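Tyrosine--tRNA ligase (PDB 2CYC) catalyses the ATP-dependent attachment of tyrosine to tRNA(Tyr), probably in two steps by way of a tyrosyl-adenylate, and works as a homodimer. Local coordinates at residues F40-G44 / S77-L83; M147-M153 / K165-P169. All blocks are in the same frame, centred on the assembly; numbering follows the deposited sequence.

Contact 1 (F40-G44 / S77-L83). With TYR (tyrosine), chain C.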
ATOM      1  N   PHE A  40     -12.657   7.966 -12.579  1.00 16.01           N
ATOM      2  CA  PHE A  40     -11.866   8.590 -13.623  1.00 15.27           C
ATOM      3  C   PHE A  40     -10.685   9.308 -13.019  1.00 17.46           C
ATOM      4  O   PHE A  40     -10.788   9.938 -11.963  1.00 20.11           O
ATOM      5  CB  PHE A  40     -12.664   9.649 -14.385  1.00 16.97           C
ATOM      6  CG  PHE A  40     -13.937   9.156 -14.980  1.00 21.54           C
ATOM      7  CD1 PHE A  40     -15.122   9.191 -14.247  1.00 17.16           C
ATOM      8  CD2 PHE A  40     -13.964   8.684 -16.287  1.00 18.05           C
ATOM      9  CE1 PHE A  40     -16.314   8.770 -14.814  1.00 18.31           C
ATOM     10  CE2 PHE A  40     -15.158   8.259 -16.861  1.00 15.25           C
ATOM     11  CZ  PHE A  40     -16.331   8.305 -16.120  1.00 21.49           C
ATOM     12  N   GLU A  41      -9.559   9.223 -13.700  1.00 16.01           N
ATOM     13  CA  GLU A  41      -8.399   9.966 -13.262  1.00 21.90           C
ATOM     14  C   GLU A  41      -8.703  11.396 -13.722  1.00 21.99           C
ATOM     15  O   GLU A  41      -9.511  11.602 -14.630  1.00 16.74           O
ATOM     16  CB  GLU A  41      -7.144   9.450 -13.950  1.00 20.47           C
ATOM     17  CG  GLU A  41      -6.546   8.203 -13.289  1.00 31.83           C
ATOM     18  CD  GLU A  41      -5.090   7.986 -13.684  1.00 33.07           C
ATOM     19  OE1 GLU A  41      -4.517   8.883 -14.337  1.00 41.73           O
ATOM     20  OE2 GLU A  41      -4.519   6.930 -13.340  1.00 22.90           O
ATOM     21  N   ILE A  42      -8.064  12.373 -13.095  1.00 23.39           N
ATOM     22  CA  ILE A  42      -8.262  13.777 -13.447  1.00 24.48           C
ATOM     23  C   ILE A  42      -6.947  14.240 -14.091  1.00 29.89           C
ATOM     24  O   ILE A  42      -5.914  14.320 -13.421  1.00 27.47           O
ATOM     25  CB  ILE A  42      -8.556  14.601 -12.169  1.00 22.68           C
ATOM     26  CG1 ILE A  42      -9.674  13.919 -11.353  1.00 23.53           C
ATOM     27  CG2 ILE A  42      -8.945  16.026 -12.536  1.00 24.85           C
ATOM     28  CD1 ILE A  42     -11.043  13.797 -12.082  1.00 15.60           C
ATOM     29  N   SER A  43      -6.965  14.538 -15.386  1.00 28.71           N
ATOM     30  CA  SER A  43      -5.719  14.941 -16.042  1.00 38.93           C
ATOM     31  C   SER A  43      -5.817  15.482 -17.456  1.00 40.08           C
ATOM     32  O   SER A  43      -4.855  15.360 -18.216  1.00 48.54           O
ATOM     33  CB  SER A  43      -4.764  13.758 -16.088  1.00 46.28           C
ATOM     34  OG  SER A  43      -5.310  12.723 -16.893  1.00 48.72           O
ATOM     35  N   GLY A  44      -6.952  16.062 -17.828  1.00 37.06           N
ATOM     36  CA  GLY A  44      -7.074  16.596 -19.172  1.00 31.50           C
ATOM     37  C   GLY A  44      -8.507  16.785 -19.624  1.00 29.29           C
ATOM     38  O   GLY A  44      -9.451  16.550 -18.860  1.00 20.84           O
ATOM     39  N   SER A  77      -4.893   9.983  -9.201  1.00 17.85           N
ATOM     40  CA  SER A  77      -4.277  10.805 -10.243  1.00 20.53           C
ATOM     41  C   SER A  77      -2.971  11.410  -9.743  1.00 21.35           C
ATOM     42  O   SER A  77      -2.020  11.574 -10.505  1.00 18.59           O
ATOM     43  CB  SER A  77      -5.235  11.923 -10.674  1.00 16.61           C
ATOM     44  OG  SER A  77      -6.448  11.387 -11.165  1.00 20.79           O
ATOM     45  N   TRP A  78      -2.946  11.756  -8.461  1.00 19.14           N
ATOM     46  CA  TRP A  78      -1.761  12.320  -7.823  1.00 21.42           C
ATOM     47  C   TRP A  78      -0.656  11.254  -7.866  1.00 27.03           C
ATOM     48  O   TRP A  78       0.489  11.528  -8.239  1.00 23.60           O
ATOM     49  CB  TRP A  78      -2.124  12.705  -6.383  1.00 19.44           C
ATOM     50  CG  TRP A  78      -0.978  12.859  -5.416  1.00 21.19           C
ATOM     51  CD1 TRP A  78       0.214  13.501  -5.634  1.00 20.39           C
ATOM     52  CD2 TRP A  78      -0.941  12.390  -4.060  1.00 18.45           C
ATOM     53  NE1 TRP A  78       0.989  13.459  -4.492  1.00 25.70           N
ATOM     54  CE2 TRP A  78       0.306  12.783  -3.512  1.00 20.78           C
ATOM     55  CE3 TRP A  78      -1.846  11.674  -3.250  1.00 18.03           C
ATOM     56  CZ2 TRP A  78       0.679  12.481  -2.188  1.00 22.39           C
ATOM     57  CZ3 TRP A  78      -1.482  11.374  -1.934  1.00 18.95           C
ATOM     58  CH2 TRP A  78      -0.221  11.779  -1.416  1.00 23.65           C
ATOM     59  N   ILE A  79      -1.022  10.031  -7.501  1.00 21.36           N
ATOM     60  CA  ILE A  79      -0.099   8.902  -7.510  1.00 22.96           C
ATOM     61  C   ILE A  79       0.401   8.644  -8.925  1.00 24.54           C
ATOM     62  O   ILE A  79       1.584   8.359  -9.144  1.00 23.12           O
ATOM     63  CB  ILE A  79      -0.802   7.622  -7.007  1.00 18.16           C
ATOM     64  CG1 ILE A  79      -0.954   7.683  -5.485  1.00 14.53           C
ATOM     65  CG2 ILE A  79      -0.039   6.382  -7.466  1.00 12.34           C
ATOM     66  CD1 ILE A  79      -1.755   6.517  -4.915  1.00 13.59           C
ATOM     67  N   ASN A  80      -0.507   8.760  -9.888  1.00 18.36           N
ATOM     68  CA  ASN A  80      -0.153   8.506 -11.273  1.00 22.19           C
ATOM     69  C   ASN A  80       0.476   9.702 -11.989  1.00 20.10           C
ATOM     70  O   ASN A  80       0.546   9.733 -13.214  1.00 21.73           O
ATOM     71  CB  ASN A  80      -1.383   7.994 -12.041  1.00 14.86           C
ATOM     72  CG  ASN A  80      -0.997   7.103 -13.204  1.00 25.69           C
ATOM     73  OD1 ASN A  80       0.135   6.623 -13.266  1.00 18.23           O
ATOM     74  ND2 ASN A  80      -1.932   6.863 -14.122  1.00 18.50           N
ATOM     75  N   ASP A  81       0.932  10.679 -11.210  1.00 22.68           N
ATOM     76  CA  ASP A  81       1.589  11.881 -11.728  1.00 26.15           C
ATOM     77  C   ASP A  81       0.804  12.741 -12.720  1.00 31.02           C
ATOM     78  O   ASP A  81       1.388  13.316 -13.634  1.00 25.86           O
ATOM     79  CB  ASP A  81       2.934  11.511 -12.361  1.00 28.72           C
ATOM     80  CG  ASP A  81       3.866  10.826 -11.382  1.00 31.89           C
ATOM     81  OD1 ASP A  81       4.026  11.341 -10.253  1.00 30.18           O
ATOM     82  OD2 ASP A  81       4.438   9.776 -11.741  1.00 31.60           O
ATOM     83  N   LYS A  82      -0.506  12.858 -12.542  1.00 28.72           N
ATOM     84  CA  LYS A  82      -1.280  13.675 -13.468  1.00 27.67           C
ATOM     85  C   LYS A  82      -1.212  15.127 -13.048  1.00 27.36           C
ATOM     86  O   LYS A  82      -1.024  15.432 -11.867  1.00 22.09           O
ATOM     87  CB  LYS A  82      -2.739  13.215 -13.512  1.00 30.00           C
ATOM     88  CG  LYS A  82      -2.917  11.792 -14.012  1.00 21.09           C
ATOM     89  CD  LYS A  82      -2.181  11.568 -15.323  1.00 30.48           C
ATOM     90  CE  LYS A  82      -2.467  10.182 -15.866  1.00 27.31           C
ATOM     91  NZ  LYS A  82      -1.549   9.863 -16.989  1.00 47.55           N
ATOM     92  N   LEU A  83      -1.364  16.023 -14.019  1.00 26.64           N
ATOM     93  CA  LEU A  83      -1.321  17.439 -13.729  1.00 22.43           C
ATOM     94  C   LEU A  83      -0.101  17.728 -12.865  1.00 25.95           C
ATOM     95  O   LEU A  83      -0.194  18.381 -11.820  1.00 26.30           O
ATOM     96  CB  LEU A  83      -2.624  17.865 -13.024  1.00 25.10           C
ATOM     97  CG  LEU A  83      -3.844  17.897 -13.970  1.00 30.72           C
ATOM     98  CD1 LEU A  83      -5.165  18.023 -13.206  1.00 21.80           C
ATOM     99  CD2 LEU A  83      -3.675  19.078 -14.931  1.00 30.86           C
TER
HETATM  100  N   TYR C 701      -7.888   3.524 -13.216  1.00 14.73           N
HETATM  101  CA  TYR C 701      -8.966   4.375 -13.804  1.00 22.87           C
HETATM  102  C   TYR C 701      -8.475   5.052 -15.082  1.00 25.66           C
HETATM  103  O   TYR C 701      -7.261   4.966 -15.368  1.00 26.49           O
HETATM  104  CB  TYR C 701      -9.412   5.439 -12.787  1.00 14.73           C
HETATM  105  CG  TYR C 701     -10.056   4.856 -11.544  1.00 17.44           C
HETATM  106  CD1 TYR C 701     -11.223   4.097 -11.628  1.00 14.90           C
HETATM  107  CD2 TYR C 701      -9.498   5.066 -10.280  1.00 17.69           C
HETATM  108  CE1 TYR C 701     -11.819   3.552 -10.477  1.00 16.73           C
HETATM  109  CE2 TYR C 701     -10.087   4.539  -9.131  1.00 16.39           C
HETATM  110  CZ  TYR C 701     -11.241   3.780  -9.233  1.00 16.40           C
HETATM  111  OH  TYR C 701     -11.810   3.249  -8.088  1.00 16.00           O
HETATM  112  OXT TYR C 701      -9.308   5.663 -15.779  1.00 26.11           O
HETATM  113  O   HOH W   1      -2.041  15.307 -16.664  1.00 29.23           O
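The loop after strand 36-40 crosses the C-terminal end of helix 74-79. Glu41 does most of the reaching. With chi1 at m and chi2 at t its side chain extends toward the turn after the helix, where its OE2 accepts a hydrogen bond from Asn80 ND2 at 2.7 Å; OE2 also meets the hydroxyl of Tyr168. Asn80, chi1 t, is the first residue to leave the helical conformation, and its OD1 turns to Arg155. The helix closes in a Schellman motif, with Asp81 as the C-prime residue at positive phi: Lys82 N bonds to Ser77 O at 2.8 Å, and Asp81 N bonds to Trp78 O at 3.1 Å. Ser77 adopts the m rotamer, so that its OG accepts a hydrogen bond from Ile42 N at 2.7 Å while also bonding to Ala73 O. Ile42, m at both chi angles, directs its end away from this turn and onto helix 87-108, although its CG2 still lies 4.3 Å from Leu83 CD1. Farther out, one water links Ser43 O (3.2 Å) to Leu83 N (2.8 Å). Glu41 belongs to the tyrosine pocket through its backbone, its N 3.9 Å from CB of the bound tyrosine. The chemistry implies a carboxylate met by the neutral amide of Asn80 and the hydroxyl of Tyr168, not by a formal countercharge, while Ser77 OG takes the Ile42 amide.

Contact 2 (M147-M153 / K165-P169). With TYR (tyrosine), chain C.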
ATOM      1  N   MET A 147       1.527  -6.333  -9.858  1.00 25.57           N
ATOM      2  CA  MET A 147       2.450  -5.854 -10.882  1.00 29.69           C
ATOM      3  C   MET A 147       1.827  -5.998 -12.264  1.00 31.87           C
ATOM      4  O   MET A 147       1.990  -5.130 -13.115  1.00 26.00           O
ATOM      5  CB  MET A 147       3.762  -6.638 -10.822  1.00 27.73           C
ATOM      6  CG  MET A 147       4.617  -6.305  -9.618  1.00 29.65           C
ATOM      7  SD  MET A 147       6.040  -7.414  -9.452  1.00 34.05           S
ATOM      8  CE  MET A 147       7.082  -6.811 -10.758  1.00 40.33           C
ATOM      9  N   ARG A 148       1.102  -7.095 -12.470  1.00 31.90           N
ATOM     10  CA  ARG A 148       0.452  -7.363 -13.750  1.00 34.77           C
ATOM     11  C   ARG A 148      -0.767  -6.488 -14.003  1.00 32.19           C
ATOM     12  O   ARG A 148      -1.207  -6.358 -15.141  1.00 31.46           O
ATOM     13  CB  ARG A 148       0.017  -8.833 -13.842  1.00 33.45           C
ATOM     14  CG  ARG A 148       1.151  -9.828 -14.095  1.00 45.40           C
ATOM     15  CD  ARG A 148       0.607 -11.211 -14.482  1.00 49.13           C
ATOM     16  NE  ARG A 148       0.038 -11.946 -13.352  1.00 56.16           N
ATOM     17  CZ  ARG A 148       0.762 -12.530 -12.397  1.00 60.56           C
ATOM     18  NH1 ARG A 148       2.088 -12.468 -12.436  1.00 67.44           N
ATOM     19  NH2 ARG A 148       0.164 -13.173 -11.398  1.00 56.13           N
ATOM     20  N   SER A 149      -1.312  -5.882 -12.952  1.00 30.72           N
ATOM     21  CA  SER A 149      -2.516  -5.064 -13.099  1.00 29.24           C
ATOM     22  C   SER A 149      -2.206  -3.581 -13.288  1.00 27.43           C
ATOM     23  O   SER A 149      -3.106  -2.750 -13.390  1.00 28.99           O
ATOM     24  CB  SER A 149      -3.407  -5.250 -11.871  1.00 28.87           C
ATOM     25  OG  SER A 149      -2.899  -4.510 -10.769  1.00 30.83           O
ATOM     26  N   ILE A 150      -0.916  -3.274 -13.350  1.00 28.23           N
ATOM     27  CA  ILE A 150      -0.414  -1.915 -13.502  1.00 29.77           C
ATOM     28  C   ILE A 150      -0.871  -1.222 -14.799  1.00 24.88           C
ATOM     29  O   ILE A 150      -0.892   0.009 -14.895  1.00 24.97           O
ATOM     30  CB  ILE A 150       1.138  -1.942 -13.408  1.00 33.65           C
ATOM     31  CG1 ILE A 150       1.610  -0.810 -12.509  1.00 40.67           C
ATOM     32  CG2 ILE A 150       1.771  -1.876 -14.786  1.00 36.90           C
ATOM     33  CD1 ILE A 150       1.159  -0.978 -11.070  1.00 38.77           C
ATOM     34  N   THR A 151      -1.247  -2.017 -15.793  1.00 23.88           N
ATOM     35  CA  THR A 151      -1.702  -1.473 -17.065  1.00 25.50           C
ATOM     36  C   THR A 151      -3.007  -0.668 -16.946  1.00 27.40           C
ATOM     37  O   THR A 151      -3.294   0.166 -17.807  1.00 21.70           O
ATOM     38  CB  THR A 151      -1.898  -2.604 -18.120  1.00 28.70           C
ATOM     39  OG1 THR A 151      -2.900  -3.522 -17.666  1.00 32.80           O
ATOM     40  CG2 THR A 151      -0.584  -3.365 -18.342  1.00 26.04           C
ATOM     41  N   ILE A 152      -3.793  -0.904 -15.890  1.00 20.97           N
ATOM     42  CA  ILE A 152      -5.044  -0.169 -15.741  1.00 24.14           C
ATOM     43  C   ILE A 152      -4.790   1.328 -15.588  1.00 26.43           C
ATOM     44  O   ILE A 152      -5.700   2.140 -15.794  1.00 25.84           O
ATOM     45  CB  ILE A 152      -5.914  -0.667 -14.532  1.00 19.10           C
ATOM     46  CG1 ILE A 152      -5.204  -0.400 -13.203  1.00 26.30           C
ATOM     47  CG2 ILE A 152      -6.240  -2.154 -14.695  1.00 17.90           C
ATOM     48  CD1 ILE A 152      -6.010  -0.855 -11.976  1.00 20.57           C
ATOM     49  N   MET A 153      -3.564   1.707 -15.232  1.00 23.98           N
ATOM     50  CA  MET A 153      -3.269   3.125 -15.085  1.00 26.09           C
ATOM     51  C   MET A 153      -2.444   3.647 -16.249  1.00 26.66           C
ATOM     52  O   MET A 153      -1.833   4.718 -16.175  1.00 26.95           O
ATOM     53  CB  MET A 153      -2.596   3.421 -13.736  1.00 28.15           C
ATOM     54  CG  MET A 153      -1.167   2.981 -13.556  1.00 33.67           C
ATOM     55  SD  MET A 153      -0.718   3.135 -11.773  1.00 39.64           S
ATOM     56  CE  MET A 153      -1.088   1.588 -11.298  1.00  5.82           C
ATOM     57  N   LYS A 165       2.649   3.641  -6.993  1.00 15.31           N
ATOM     58  CA  LYS A 165       1.914   3.204  -8.180  1.00 22.13           C
ATOM     59  C   LYS A 165       1.401   1.783  -8.066  1.00 20.56           C
ATOM     60  O   LYS A 165       0.398   1.434  -8.692  1.00 18.90           O
ATOM     61  CB  LYS A 165       2.770   3.360  -9.441  1.00 22.71           C
ATOM     62  CG  LYS A 165       2.958   4.824  -9.837  1.00 29.35           C
ATOM     63  CD  LYS A 165       3.750   4.987 -11.133  1.00 30.67           C
ATOM     64  CE  LYS A 165       3.696   6.428 -11.615  1.00 27.82           C
ATOM     65  NZ  LYS A 165       4.127   7.382 -10.556  1.00 27.35           N
ATOM     66  N   LEU A 166       2.084   0.968  -7.267  1.00 17.84           N
ATOM     67  CA  LEU A 166       1.662  -0.417  -7.039  1.00 17.48           C
ATOM     68  C   LEU A 166       0.487  -0.429  -6.052  1.00 15.92           C
ATOM     69  O   LEU A 166      -0.308  -1.364  -6.030  1.00 19.45           O
ATOM     70  CB  LEU A 166       2.819  -1.252  -6.474  1.00 20.34           C
ATOM     71  CG  LEU A 166       3.824  -1.850  -7.469  1.00 27.67           C
ATOM     72  CD1 LEU A 166       3.112  -2.871  -8.331  1.00 24.41           C
ATOM     73  CD2 LEU A 166       4.437  -0.764  -8.337  1.00 21.56           C
ATOM     74  N   ILE A 167       0.383   0.605  -5.223  1.00 13.95           N
ATOM     75  CA  ILE A 167      -0.728   0.668  -4.274  1.00 18.95           C
ATOM     76  C   ILE A 167      -2.029   1.010  -5.019  1.00 15.85           C
ATOM     77  O   ILE A 167      -3.108   0.512  -4.688  1.00 18.77           O
ATOM     78  CB  ILE A 167      -0.453   1.728  -3.178  1.00 22.09           C
ATOM     79  CG1 ILE A 167       0.804   1.333  -2.390  1.00 17.17           C
ATOM     80  CG2 ILE A 167      -1.671   1.859  -2.245  1.00 17.15           C
ATOM     81  CD1 ILE A 167       1.253   2.383  -1.394  1.00 17.70           C
ATOM     82  N   TYR A 168      -1.911   1.853  -6.040  1.00 19.87           N
ATOM     83  CA  TYR A 168      -3.047   2.295  -6.862  1.00 15.95           C
ATOM     84  C   TYR A 168      -4.071   1.194  -7.228  1.00 17.69           C
ATOM     85  O   TYR A 168      -5.273   1.350  -7.008  1.00 23.25           O
ATOM     86  CB  TYR A 168      -2.486   2.970  -8.134  1.00 15.31           C
ATOM     87  CG  TYR A 168      -3.485   3.562  -9.124  1.00 18.79           C
ATOM     88  CD1 TYR A 168      -3.336   4.870  -9.575  1.00 17.77           C
ATOM     89  CD2 TYR A 168      -4.513   2.793  -9.679  1.00 13.59           C
ATOM     90  CE1 TYR A 168      -4.168   5.404 -10.553  1.00 20.89           C
ATOM     91  CE2 TYR A 168      -5.355   3.319 -10.664  1.00 16.47           C
ATOM     92  CZ  TYR A 168      -5.173   4.627 -11.094  1.00 23.55           C
ATOM     93  OH  TYR A 168      -5.995   5.169 -12.062  1.00 20.91           O
ATOM     94  N   PRO A 169      -3.617   0.063  -7.775  1.00 18.60           N
ATOM     95  CA  PRO A 169      -4.616  -0.960  -8.122  1.00 21.25           C
ATOM     96  C   PRO A 169      -5.390  -1.515  -6.918  1.00 20.38           C
ATOM     97  O   PRO A 169      -6.561  -1.870  -7.030  1.00 16.89           O
ATOM     98  CB  PRO A 169      -3.784  -2.033  -8.830  1.00 17.56           C
ATOM     99  CG  PRO A 169      -2.592  -1.245  -9.375  1.00 21.34           C
ATOM    100  CD  PRO A 169      -2.272  -0.351  -8.204  1.00 20.33           C
TER
HETATM  101  N   TYR C 701      -7.888   3.524 -13.216  1.00 14.73           N
HETATM  102  CA  TYR C 701      -8.966   4.375 -13.804  1.00 22.87           C
HETATM  103  C   TYR C 701      -8.475   5.052 -15.082  1.00 25.66           C
HETATM  104  O   TYR C 701      -7.261   4.966 -15.368  1.00 26.49           O
HETATM  105  CB  TYR C 701      -9.412   5.439 -12.787  1.00 14.73           C
HETATM  106  CG  TYR C 701     -10.056   4.856 -11.544  1.00 17.44           C
HETATM  107  CD1 TYR C 701     -11.223   4.097 -11.628  1.00 14.90           C
HETATM  108  CD2 TYR C 701      -9.498   5.066 -10.280  1.00 17.69           C
HETATM  109  CE1 TYR C 701     -11.819   3.552 -10.477  1.00 16.73           C
HETATM  110  CE2 TYR C 701     -10.087   4.539  -9.131  1.00 16.39           C
HETATM  111  CZ  TYR C 701     -11.241   3.780  -9.233  1.00 16.40           C
HETATM  112  OH  TYR C 701     -11.810   3.249  -8.088  1.00 16.00           O
HETATM  113  OXT TYR C 701      -9.308   5.663 -15.779  1.00 26.11           O
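Met153 lies across one face of the Tyr168 ring, its SD 4.1 Å from the ring centroid of Tyr168 and 23° off the normal, a Met-aromatic contact. Its CB sits over the same face, also 4.1 Å from that centroid, and adds a CH-pi interaction. Beyond the sulfur, Met153 CE continues to Tyr168 CB and to Pro169 CG, 3.7 Å from each. Pro169 receives several neighbours: its CB is 4.0 Å from Ile152 CD1 and 3.3 Å from Ser149 OG, whose hydroxyl is bonded to Val146 O, while its CG is 4.1 Å from Ile150 CD1. Because proline has no amide hydrogen to give, helix 164-178 kinks here. One turn earlier in the helix, Leu166 CD1 meets Ile150 CD1 at 3.9 Å and Met147 CG at 4.0 Å. Residues 150-152 form a 3-10 segment, with Met153 N bonded to Ile150 O at 3.2 Å. The interface is mostly apolar and largely buried, though Met153 CE and Ile150 CD1 come up against Lys165 O. The polar tip of Tyr168 leaves it: OH accepts a hydrogen bond from N of the bound tyrosine at 2.8 Å and also bonds to Glu41. Ile152 lines the same pocket, and its carbonyl O is held by Gln190 NE2. This is one wall of the amino-acid site in a class I tyrosyl-tRNA synthetase, with a helix tyrosine recognising the substrate's amino group.

Contact 1 closes before contact 2 opens along the chain, yet their centres are only 14 Å apart and they meet directly. Glu41 OE2 and Tyr168 OH lie 2.6 Å apart, probably hydrogen-bonded, so the carboxylate of contact 1 backs the hydroxyl that receives the substrate's amino group in contact 2. A second tie joins Asp81 OD2 to Lys165 NZ in a 2.7 Å salt bridge, and Asn80 ND2 also bonds to Met153 O. Tyr37, Gln172, Asp175 and Gln190 complete the polar grip on the bound tyrosine. Both contacts also reach the second subunit: Asp81 pairs with Lys139 of that subunit, and Leu166 packs on its Phe163.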